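Local coordinates for protein angiotensin-converting enzyme (Anopheles gambiae, PDB 6S1Y) that probably hydrolyses peptides as a zinc-dependent metallopeptidase of the angiotensin-converting enzyme family, at residues A[297-302]-A[531-536]; A[388-393]-A[505-510]; A[543-548]-A[559-564]. All blocks are in the same frame, centred on the assembly; numbering follows the deposited sequence.

Contact 1. Residues A[297-302]-A[531-536]; sequences FTSLNM and DIYQST. With NAG (2-acetamido-2-deoxy-beta-D-glucopyranose), chain C.
Ser299 and Leu300, at the C-terminal end of helix 286-299, lie against the loop 531-536, with the CA atoms of Ser299 and Gln534 4.5 Å apart and the type II turn from Ile532 to Ser535 facing the helix end. The one hydrogen bond across the contact runs from Gln534 N to Ser299 OG (3.1 Å, 148° at the hydrogen). Ser299 OG stands between its own backbone N and carbonyl carbon (chi1 88°), where it also bonds to Phe296 O, so two backbone groups grip the hydroxyl. A CA-H...O contact from Gln534 CA to Ser299 O (3.4 Å) adds a weak backbone-to-backbone link. The Tyr533 ring passes the serine obliquely, CD1 lying 3.5 Å from Ser299 OG, while its hydroxyl is bonded to Asp295 of helix 286-299. One methyl of Leu300, CD2, reaches into the turn and sits 3.2 Å from Ile532 O, with Ile532 CG1 as its apolar neighbour. The turn is steadied by Asp531, whose OD1 accepts from Tyr533 N as an Asx turn and whose OD2 forms a salt bridge with Lys403. At the outer end Thr536 CG2 touches Asn301 CB at 4.0 Å, and Asn301 ND2 carries the N-linked sugar. Asn301 (phi 57°) is the C-prime residue of a Schellman motif, with Met302 N bonded to Phe297 O and Asn301 N to Thr298 O; Leu300 N reaches Phe297 O from the other face of its plane. A glycosylated Schellman helix end thus docks on a type II turn whose last residue, Ser535, is the N-cap of helix 536-547.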
loop_
_atom_site.group_PDB
_atom_site.type_symbol
_atom_site.label_atom_id
_atom_site.label_comp_id
_atom_site.label_asym_id
_atom_site.label_seq_id
_atom_site.Cartn_x
_atom_site.Cartn_y
_atom_site.Cartn_z
ATOM N N PHE A 297 3.013 18.459 -7.561
ATOM C CA PHE A 297 2.864 17.894 -8.901
ATOM C C PHE A 297 2.914 18.980 -9.979
ATOM O O PHE A 297 3.511 18.779 -11.043
ATOM C CB PHE A 297 1.552 17.110 -9.000
ATOM C CG PHE A 297 1.636 15.706 -8.473
ATOM C CD1 PHE A 297 2.310 14.721 -9.189
ATOM C CD2 PHE A 297 1.030 15.356 -7.276
ATOM C CE1 PHE A 297 2.397 13.408 -8.704
ATOM C CE2 PHE A 297 1.107 14.040 -6.792
ATOM C CZ PHE A 297 1.790 13.073 -7.511
ATOM N N THR A 298 2.282 20.133 -9.734
ATOM C CA THR A 298 2.342 21.211 -10.727
ATOM C C THR A 298 3.766 21.749 -10.865
ATOM O O THR A 298 4.224 22.024 -11.981
ATOM C CB THR A 298 1.366 22.340 -10.378
ATOM O OG1 THR A 298 1.681 22.890 -9.096
ATOM C CG2 THR A 298 -0.072 21.819 -10.343
ATOM N N SER A 299 4.501 21.858 -9.750
ATOM C CA SER A 299 5.908 22.231 -9.821
ATOM C C SER A 299 6.711 21.305 -10.723
ATOM O O SER A 299 7.814 21.673 -11.147
ATOM C CB SER A 299 6.528 22.218 -8.423
ATOM O OG SER A 299 7.020 20.912 -8.106
ATOM N N LEU A 300 6.211 20.097 -10.998
ATOM C CA LEU A 300 6.907 19.161 -11.873
ATOM C C LEU A 300 6.383 19.196 -13.309
ATOM O O LEU A 300 6.650 18.265 -14.082
ATOM C CB LEU A 300 6.800 17.731 -11.333
ATOM C CG LEU A 300 7.359 17.437 -9.936
ATOM C CD1 LEU A 300 6.969 16.040 -9.461
ATOM C CD2 LEU A 300 8.868 17.588 -9.912
ATOM N N ASN A 301 5.637 20.246 -13.677
ATOM C CA ASN A 301 5.004 20.323 -14.993
ATOM C C ASN A 301 4.100 19.121 -15.244
ATOM O O ASN A 301 4.054 18.572 -16.344
ATOM C CB ASN A 301 6.032 20.443 -16.113
ATOM C CG ASN A 301 5.425 20.979 -17.411
ATOM O OD1 ASN A 301 4.631 21.910 -17.388
ATOM N ND2 ASN A 301 5.797 20.374 -18.540
ATOM N N MET A 302 3.372 18.716 -14.216
ATOM C CA MET A 302 2.429 17.611 -14.284
ATOM C C MET A 302 1.032 18.167 -14.055
ATOM O O MET A 302 0.867 19.311 -13.649
ATOM C CB MET A 302 2.797 16.514 -13.260
ATOM C CG MET A 302 4.176 15.860 -13.549
ATOM S SD MET A 302 4.706 14.491 -12.446
ATOM C CE MET A 302 3.663 13.171 -13.048
ATOM N N ASP A 531 15.783 16.733 -3.089
ATOM C CA ASP A 531 14.430 17.262 -3.253
ATOM C C ASP A 531 14.202 17.568 -4.733
ATOM O O ASP A 531 14.888 18.423 -5.303
ATOM C CB ASP A 531 14.232 18.518 -2.404
ATOM C CG ASP A 531 12.806 19.027 -2.436
ATOM O OD1 ASP A 531 11.948 18.304 -2.968
ATOM O OD2 ASP A 531 12.523 20.140 -1.924
ATOM N N ILE A 532 13.237 16.881 -5.356
ATOM C CA ILE A 532 12.965 17.114 -6.769
ATOM C C ILE A 532 11.864 18.151 -6.966
ATOM O O ILE A 532 11.335 18.304 -8.074
ATOM C CB ILE A 532 12.584 15.818 -7.504
ATOM C CG1 ILE A 532 11.206 15.316 -7.055
ATOM C CG2 ILE A 532 13.639 14.765 -7.302
ATOM C CD1 ILE A 532 10.718 14.148 -7.893
ATOM N N TYR A 533 11.485 18.841 -5.897
ATOM C CA TYR A 533 10.537 19.947 -6.006
ATOM C C TYR A 533 11.017 20.983 -7.024
ATOM O O TYR A 533 12.142 21.485 -6.933
ATOM C CB TYR A 533 10.364 20.588 -4.620
ATOM C CG TYR A 533 9.329 21.690 -4.514
ATOM C CD1 TYR A 533 7.995 21.459 -4.828
ATOM C CD2 TYR A 533 9.682 22.963 -4.064
ATOM C CE1 TYR A 533 7.032 22.486 -4.718
ATOM C CE2 TYR A 533 8.738 23.989 -3.944
ATOM C CZ TYR A 533 7.417 23.745 -4.270
ATOM O OH TYR A 533 6.497 24.769 -4.140
ATOM N N GLN A 534 10.143 21.301 -7.991
ATOM C CA GLN A 534 10.358 22.308 -9.036
ATOM C C GLN A 534 11.325 21.846 -10.109
ATOM O O GLN A 534 11.922 22.673 -10.790
ATOM C CB GLN A 534 10.859 23.649 -8.471
ATOM C CG GLN A 534 9.915 24.239 -7.447
ATOM C CD GLN A 534 10.446 25.487 -6.782
ATOM O OE1 GLN A 534 11.608 25.553 -6.365
ATOM N NE2 GLN A 534 9.581 26.485 -6.649
ATOM N N SER A 535 11.506 20.542 -10.282
ATOM C CA SER A 535 12.387 20.032 -11.328
ATOM C C SER A 535 11.534 19.523 -12.482
ATOM O O SER A 535 11.198 18.342 -12.556
ATOM C CB SER A 535 13.305 18.929 -10.822
ATOM O OG SER A 535 13.962 18.314 -11.930
ATOM N N THR A 536 11.197 20.435 -13.405
ATOM C CA THR A 536 10.475 20.045 -14.610
ATOM C C THR A 536 11.258 19.015 -15.423
ATOM O O THR A 536 10.659 18.213 -16.151
ATOM C CB THR A 536 10.150 21.281 -15.460
ATOM O OG1 THR A 536 11.350 21.932 -15.891
ATOM C CG2 THR A 536 9.322 22.281 -14.668
HETATM C C1 NAG C . 5.339 20.772 -19.854
HETATM C C2 NAG C . 6.568 21.212 -20.659
HETATM C C3 NAG C . 6.174 21.573 -22.091
HETATM C C4 NAG C . 5.378 20.450 -22.748
HETATM C C5 NAG C . 4.200 20.061 -21.848
HETATM C C6 NAG C . 3.439 18.856 -22.348
HETATM C C7 NAG C . 8.463 22.263 -19.496
HETATM C C8 NAG C . 8.975 23.509 -18.844
HETATM N N2 NAG C . 7.230 22.335 -20.010
HETATM O O3 NAG C . 7.367 21.806 -22.830
HETATM O O4 NAG C . 4.911 20.869 -24.033
HETATM O O5 NAG C . 4.675 19.717 -20.535
HETATM O O6 NAG C . 2.374 18.519 -21.467
HETATM O O7 NAG C . 9.139 21.240 -19.560
#

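Contact 2. Residues A[388-393]-A[505-510]; sequences GDVLSL and FQFHRA
Leu393 lies over one face each of the His508 and Phe505 rings, while Val390 CG2 meets the Phe507 ring at its edge, near the ring plane. Over His508, Leu393 CB lies 4.0 Å from the ring centroid, offset toward the rim, with CD1 over the ring as well. Leu393 CD1 makes the CH-pi contact with Phe505, 4.2 Å from the centroid of that ring, and also touches His508 CB, so one leucine packs on two aromatic faces at once. Its other methyl, CD2, rests on Phe505 CE2 (3.8 Å). Val390 CG2, anti to its own carbonyl carbon, points at Phe507 CB at 3.6 Å, the two side chains crossing at about a right angle.

In the plane of the imidazole, a water joins the helices: it donates to Val390 O (2.6 Å) and is hydrogen-bonded to His508 ND1. The other nitrogen, NE2, is bonded to Leu527 O, so both ring nitrogens have partners and the ring's rotation is fixed within an otherwise apolar interface.

The helix axes come within 9.3 Å at a signed crossing angle of -56°. Asp389, on the first helix, binds His357 through OD1 and Gln504 through OD2. His357 is a zinc ligand, which makes Asp389 a second-shell residue; the packing lies near this metal site, the Val390 side chain about 12 Å from the zinc, in the mainly helical fold of an HExxH metallopeptidase.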
loop_
_atom_site.group_PDB
_atom_site.type_symbol
_atom_site.label_atom_id
_atom_site.label_comp_id
_atom_site.label_asym_id
_atom_site.label_seq_id
_atom_site.Cartn_x
_atom_site.Cartn_y
_atom_site.Cartn_z
ATOM N N GLY A 388 3.170 8.256 -5.747
ATOM C CA GLY A 388 3.105 9.234 -4.684
ATOM C C GLY A 388 4.226 9.075 -3.672
ATOM O O GLY A 388 4.695 10.060 -3.091
ATOM N N ASP A 389 4.666 7.832 -3.434
ATOM C CA ASP A 389 5.742 7.609 -2.471
ATOM C C ASP A 389 7.048 8.243 -2.942
ATOM O O ASP A 389 7.836 8.719 -2.116
ATOM C CB ASP A 389 5.908 6.113 -2.210
ATOM C CG ASP A 389 4.803 5.542 -1.311
ATOM O OD1 ASP A 389 3.887 6.305 -0.882
ATOM O OD2 ASP A 389 4.860 4.312 -1.049
ATOM N N VAL A 390 7.284 8.303 -4.253
ATOM C CA VAL A 390 8.469 9.005 -4.756
ATOM C C VAL A 390 8.428 10.467 -4.337
ATOM O O VAL A 390 9.417 11.016 -3.842
ATOM C CB VAL A 390 8.584 8.858 -6.283
ATOM C CG1 VAL A 390 9.609 9.840 -6.835
ATOM C CG2 VAL A 390 8.965 7.411 -6.646
ATOM N N LEU A 391 7.272 11.118 -4.496
ATOM C CA LEU A 391 7.160 12.482 -3.995
ATOM C C LEU A 391 7.401 12.519 -2.492
ATOM O O LEU A 391 8.097 13.409 -1.993
ATOM C CB LEU A 391 5.793 13.095 -4.318
ATOM C CG LEU A 391 5.371 13.271 -5.778
ATOM C CD1 LEU A 391 4.429 14.474 -5.940
ATOM C CD2 LEU A 391 6.555 13.394 -6.677
ATOM N N SER A 392 6.811 11.571 -1.750
ATOM C CA SER A 392 6.962 11.591 -0.298
ATOM C C SER A 392 8.422 11.477 0.113
ATOM O O SER A 392 8.813 12.033 1.150
ATOM C CB SER A 392 6.160 10.458 0.345
ATOM O OG SER A 392 4.780 10.735 0.286
ATOM N N LEU A 393 9.241 10.761 -0.668
ATOM C CA LEU A 393 10.680 10.721 -0.379
ATOM C C LEU A 393 11.304 12.117 -0.422
ATOM O O LEU A 393 12.140 12.448 0.420
ATOM C CB LEU A 393 11.401 9.780 -1.350
ATOM C CG LEU A 393 11.221 8.283 -1.049
ATOM C CD1 LEU A 393 11.832 7.404 -2.132
ATOM C CD2 LEU A 393 11.840 7.915 0.275
ATOM N N PHE A 505 12.584 3.520 -4.942
ATOM C CA PHE A 505 13.916 4.093 -4.742
ATOM C C PHE A 505 14.697 4.133 -6.053
ATOM O O PHE A 505 15.561 4.999 -6.234
ATOM C CB PHE A 505 14.672 3.317 -3.647
ATOM C CG PHE A 505 14.067 3.495 -2.271
ATOM C CD1 PHE A 505 13.059 2.650 -1.816
ATOM C CD2 PHE A 505 14.479 4.526 -1.450
ATOM C CE1 PHE A 505 12.486 2.840 -0.556
ATOM C CE2 PHE A 505 13.902 4.720 -0.197
ATOM C CZ PHE A 505 12.908 3.881 0.240
ATOM N N GLN A 506 14.403 3.210 -6.976
ATOM C CA GLN A 506 14.941 3.320 -8.331
ATOM C C GLN A 506 14.398 4.560 -9.035
ATOM O O GLN A 506 15.155 5.305 -9.658
ATOM C CB GLN A 506 14.613 2.051 -9.114
ATOM C CG GLN A 506 15.219 0.799 -8.501
ATOM C CD GLN A 506 14.915 -0.446 -9.272
ATOM O OE1 GLN A 506 14.080 -1.269 -8.859
ATOM N NE2 GLN A 506 15.598 -0.628 -10.391
ATOM N N PHE A 507 13.091 4.809 -8.922
ATOM C CA PHE A 507 12.481 6.003 -9.505
ATOM C C PHE A 507 13.045 7.267 -8.857
ATOM O O PHE A 507 13.406 8.230 -9.547
ATOM C CB PHE A 507 10.959 5.954 -9.323
ATOM C CG PHE A 507 10.264 4.827 -10.068
ATOM C CD1 PHE A 507 10.886 4.151 -11.098
ATOM C CD2 PHE A 507 8.962 4.489 -9.754
ATOM C CE1 PHE A 507 10.221 3.154 -11.790
ATOM C CE2 PHE A 507 8.290 3.487 -10.438
ATOM C CZ PHE A 507 8.918 2.816 -11.454
ATOM N N HIS A 508 13.118 7.285 -7.521
ATOM C CA HIS A 508 13.655 8.444 -6.810
ATOM C C HIS A 508 15.083 8.749 -7.243
ATOM O O HIS A 508 15.449 9.916 -7.424
ATOM C CB HIS A 508 13.593 8.182 -5.306
ATOM C CG HIS A 508 14.171 9.271 -4.448
ATOM N ND1 HIS A 508 13.604 10.518 -4.346
ATOM C CD2 HIS A 508 15.229 9.272 -3.604
ATOM C CE1 HIS A 508 14.289 11.248 -3.487
ATOM N NE2 HIS A 508 15.285 10.518 -3.028
ATOM N N ARG A 509 15.914 7.717 -7.380
ATOM C CA ARG A 509 17.299 7.929 -7.777
ATOM C C ARG A 509 17.371 8.551 -9.164
ATOM O O ARG A 509 18.150 9.484 -9.393
ATOM C CB ARG A 509 18.055 6.604 -7.749
ATOM C CG ARG A 509 19.493 6.678 -8.294
ATOM C CD ARG A 509 20.294 5.428 -7.984
ATOM N NE ARG A 509 19.771 4.255 -8.663
ATOM C CZ ARG A 509 20.240 3.025 -8.501
ATOM N NH1 ARG A 509 21.259 2.804 -7.669
ATOM N NH2 ARG A 509 19.691 2.015 -9.165
ATOM N N ALA A 510 16.568 8.044 -10.099
ATOM C CA ALA A 510 16.560 8.587 -11.449
ATOM C C ALA A 510 16.059 10.022 -11.465
ATOM O O ALA A 510 16.599 10.868 -12.183
ATOM C CB ALA A 510 15.699 7.703 -12.352
HETATM O O HOH W 1 11.551 12.054 -4.889
#

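Contact 3. Residues A[543-548]-A[559-564]; sequences KEMLAL and EVLTGE. With NAG (2-acetamido-2-deoxy-beta-D-glucopyranose), chain C.
Val560 meets Met545, Glu544 and Leu548 by van der Waals contact, and no hydrogen bond spans the two segments. Its CG1 methyl, anti to the backbone N (chi1 160°), lies 3.7 Å from Met545 N, and the Glu544 side chain crosses Val560 obliquely, with CB, CG and the carboxylate carbon CD all near CG1. Even the carboxylate oxygen stays close, with Glu544 OE2 3.8 Å from Val560 CG1, at the solvent-exposed side of the contact. The other methyl, CG2, faces Leu548 CD1 at 4.2 Å. Deeper in, Met545 lies across Leu561: SD is 3.8 Å from Leu561 CB, and the bend at chi3 (77°) sets the terminal CE against Leu561 CD2 at 3.7 Å. Phe507 of helix 495-514 packs on both of these residues.

Polar bonds sit at the periphery. Lys543 NZ donates to O6 of the Asn301-linked NAG (2.7 Å), and Asn540 ND2 also bonds to this sugar. Beyond the helix end, Glu564 N donates to Thr562 OG1 at 2.9 Å, forming an ST turn around Gly563, which has positive phi. Glu559 pairs with Arg565.

Between helices 536-547 and 554-562, neighbours in the chain, the joint therefore depends on shape and dispersion, with methionine and branched side chains fitted together inside. The charged groups lie at the periphery, where the lysine ammonium ties the first helix to the glycan.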
loop_
_atom_site.group_PDB
_atom_site.type_symbol
_atom_site.label_atom_id
_atom_site.label_comp_id
_atom_site.label_asym_id
_atom_site.label_seq_id
_atom_site.Cartn_x
_atom_site.Cartn_y
_atom_site.Cartn_z
ATOM N N LYS A 543 6.282 11.985 -16.284
ATOM C CA LYS A 543 5.097 12.066 -17.145
ATOM C C LYS A 543 5.120 11.016 -18.250
ATOM O O LYS A 543 4.132 10.315 -18.489
ATOM C CB LYS A 543 4.997 13.439 -17.824
ATOM C CG LYS A 543 4.527 14.581 -16.989
ATOM C CD LYS A 543 4.699 15.896 -17.763
ATOM C CE LYS A 543 3.708 16.042 -18.906
ATOM N NZ LYS A 543 4.016 17.242 -19.730
ATOM N N GLU A 544 6.241 10.935 -18.968
ATOM C CA GLU A 544 6.342 10.014 -20.092
ATOM C C GLU A 544 6.081 8.578 -19.648
ATOM O O GLU A 544 5.342 7.835 -20.304
ATOM C CB GLU A 544 7.726 10.142 -20.746
ATOM C CG GLU A 544 7.808 9.526 -22.139
ATOM C CD GLU A 544 9.224 9.498 -22.720
ATOM O OE1 GLU A 544 9.989 10.462 -22.494
ATOM O OE2 GLU A 544 9.569 8.503 -23.412
ATOM N N MET A 545 6.686 8.160 -18.537
ATOM C CA MET A 545 6.472 6.793 -18.069
ATOM C C MET A 545 5.001 6.564 -17.733
ATOM O O MET A 545 4.399 5.584 -18.177
ATOM C CB MET A 545 7.360 6.501 -16.859
ATOM C CG MET A 545 7.196 5.086 -16.307
ATOM S SD MET A 545 8.449 4.669 -15.050
ATOM C CE MET A 545 7.849 5.544 -13.619
ATOM N N LEU A 546 4.402 7.478 -16.975
ATOM C CA LEU A 546 3.026 7.298 -16.539
ATOM C C LEU A 546 2.037 7.378 -17.690
ATOM O O LEU A 546 1.001 6.710 -17.646
ATOM C CB LEU A 546 2.675 8.347 -15.487
ATOM C CG LEU A 546 3.629 8.417 -14.295
ATOM C CD1 LEU A 546 3.088 9.391 -13.257
ATOM C CD2 LEU A 546 3.849 7.048 -13.695
ATOM N N ALA A 547 2.317 8.191 -18.716
ATOM C CA ALA A 547 1.393 8.304 -19.842
ATOM C C ALA A 547 1.229 6.972 -20.555
ATOM O O ALA A 547 0.198 6.745 -21.194
ATOM C CB ALA A 547 1.865 9.376 -20.828
ATOM N N LEU A 548 2.215 6.072 -20.435
ATOM C CA LEU A 548 2.101 4.766 -21.065
ATOM C C LEU A 548 0.972 3.926 -20.488
ATOM O O LEU A 548 0.487 3.014 -21.170
ATOM C CB LEU A 548 3.408 3.991 -20.915
ATOM C CG LEU A 548 4.626 4.570 -21.633
ATOM C CD1 LEU A 548 5.844 3.751 -21.234
ATOM C CD2 LEU A 548 4.425 4.566 -23.146
ATOM N N GLU A 559 12.369 1.512 -17.991
ATOM C CA GLU A 559 13.506 2.049 -18.725
ATOM C C GLU A 559 13.299 3.503 -19.119
ATOM O O GLU A 559 14.257 4.280 -19.145
ATOM C CB GLU A 559 13.774 1.207 -19.968
ATOM C CG GLU A 559 14.934 1.738 -20.768
ATOM C CD GLU A 559 15.516 0.722 -21.719
ATOM O OE1 GLU A 559 14.752 -0.119 -22.250
ATOM O OE2 GLU A 559 16.748 0.775 -21.928
ATOM N N VAL A 560 12.057 3.906 -19.387
ATOM C CA VAL A 560 11.791 5.278 -19.809
ATOM C C VAL A 560 12.315 6.269 -18.785
ATOM O O VAL A 560 12.797 7.361 -19.130
ATOM C CB VAL A 560 10.280 5.472 -20.050
ATOM C CG1 VAL A 560 9.905 6.961 -20.008
ATOM C CG2 VAL A 560 9.872 4.844 -21.357
ATOM N N LEU A 561 12.188 5.933 -17.508
ATOM C CA LEU A 561 12.615 6.841 -16.450
ATOM C C LEU A 561 14.000 6.532 -15.910
ATOM O O LEU A 561 14.715 7.457 -15.517
ATOM C CB LEU A 561 11.616 6.796 -15.296
ATOM C CG LEU A 561 11.984 7.632 -14.080
ATOM C CD1 LEU A 561 12.243 9.050 -14.462
ATOM C CD2 LEU A 561 10.859 7.543 -13.077
ATOM N N THR A 562 14.400 5.267 -15.893
ATOM C CA THR A 562 15.605 4.855 -15.189
ATOM C C THR A 562 16.719 4.355 -16.091
ATOM O O THR A 562 17.852 4.213 -15.615
ATOM C CB THR A 562 15.273 3.738 -14.183
ATOM O OG1 THR A 562 15.116 2.492 -14.869
ATOM C CG2 THR A 562 13.987 4.050 -13.439
ATOM N N GLY A 563 16.441 4.062 -17.361
ATOM C CA GLY A 563 17.423 3.399 -18.188
ATOM C C GLY A 563 17.692 1.962 -17.806
ATOM O O GLY A 563 18.502 1.295 -18.460
ATOM N N GLU A 564 17.039 1.463 -16.771
ATOM C CA GLU A 564 17.149 0.077 -16.369
ATOM C C GLU A 564 15.820 -0.602 -16.651
ATOM O O GLU A 564 14.775 0.046 -16.753
ATOM C CB GLU A 564 17.513 -0.046 -14.893
ATOM C CG GLU A 564 18.907 0.452 -14.555
ATOM C CD GLU A 564 19.133 0.531 -13.060
ATOM O OE1 GLU A 564 18.166 0.895 -12.328
ATOM O OE2 GLU A 564 20.272 0.229 -12.632
HETATM C C1 NAG C . 5.339 20.772 -19.854
HETATM C C2 NAG C . 6.568 21.212 -20.659
HETATM C C3 NAG C . 6.174 21.573 -22.091
HETATM C C4 NAG C . 5.378 20.450 -22.748
HETATM C C5 NAG C . 4.200 20.061 -21.848
HETATM C C6 NAG C . 3.439 18.856 -22.348
HETATM C C7 NAG C . 8.463 22.263 -19.496
HETATM C C8 NAG C . 8.975 23.509 -18.844
HETATM N N2 NAG C . 7.230 22.335 -20.010
HETATM O O3 NAG C . 7.367 21.806 -22.830
HETATM O O4 NAG C . 4.911 20.869 -24.033
HETATM O O5 NAG C . 4.675 19.717 -20.535
HETATM O O6 NAG C . 2.374 18.519 -21.467
HETATM O O7 NAG C . 9.139 21.240 -19.560
#

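Contact 2 is the core one: its touching residues are all buried, and the side chain of Val390 lies about 12 Å from the zinc. Contacts 1 and 3 are partly buried and share the sugar on Asn301, attached in the first and held by Lys543 in the third. Helix 536-547 joins them, starting where contact 1 ends and carrying half of contact 3. Leu391, on helix 381-395, packs on Phe297 and Leu300, while Phe507 reaches Met545 with CZ to CE at 3.6 Å. Chemically, contact 1 relies on a serine hydroxyl and backbone groups of a turn, contact 2 on aromatic faces and a bridging water, and contact 3 on aliphatic packing.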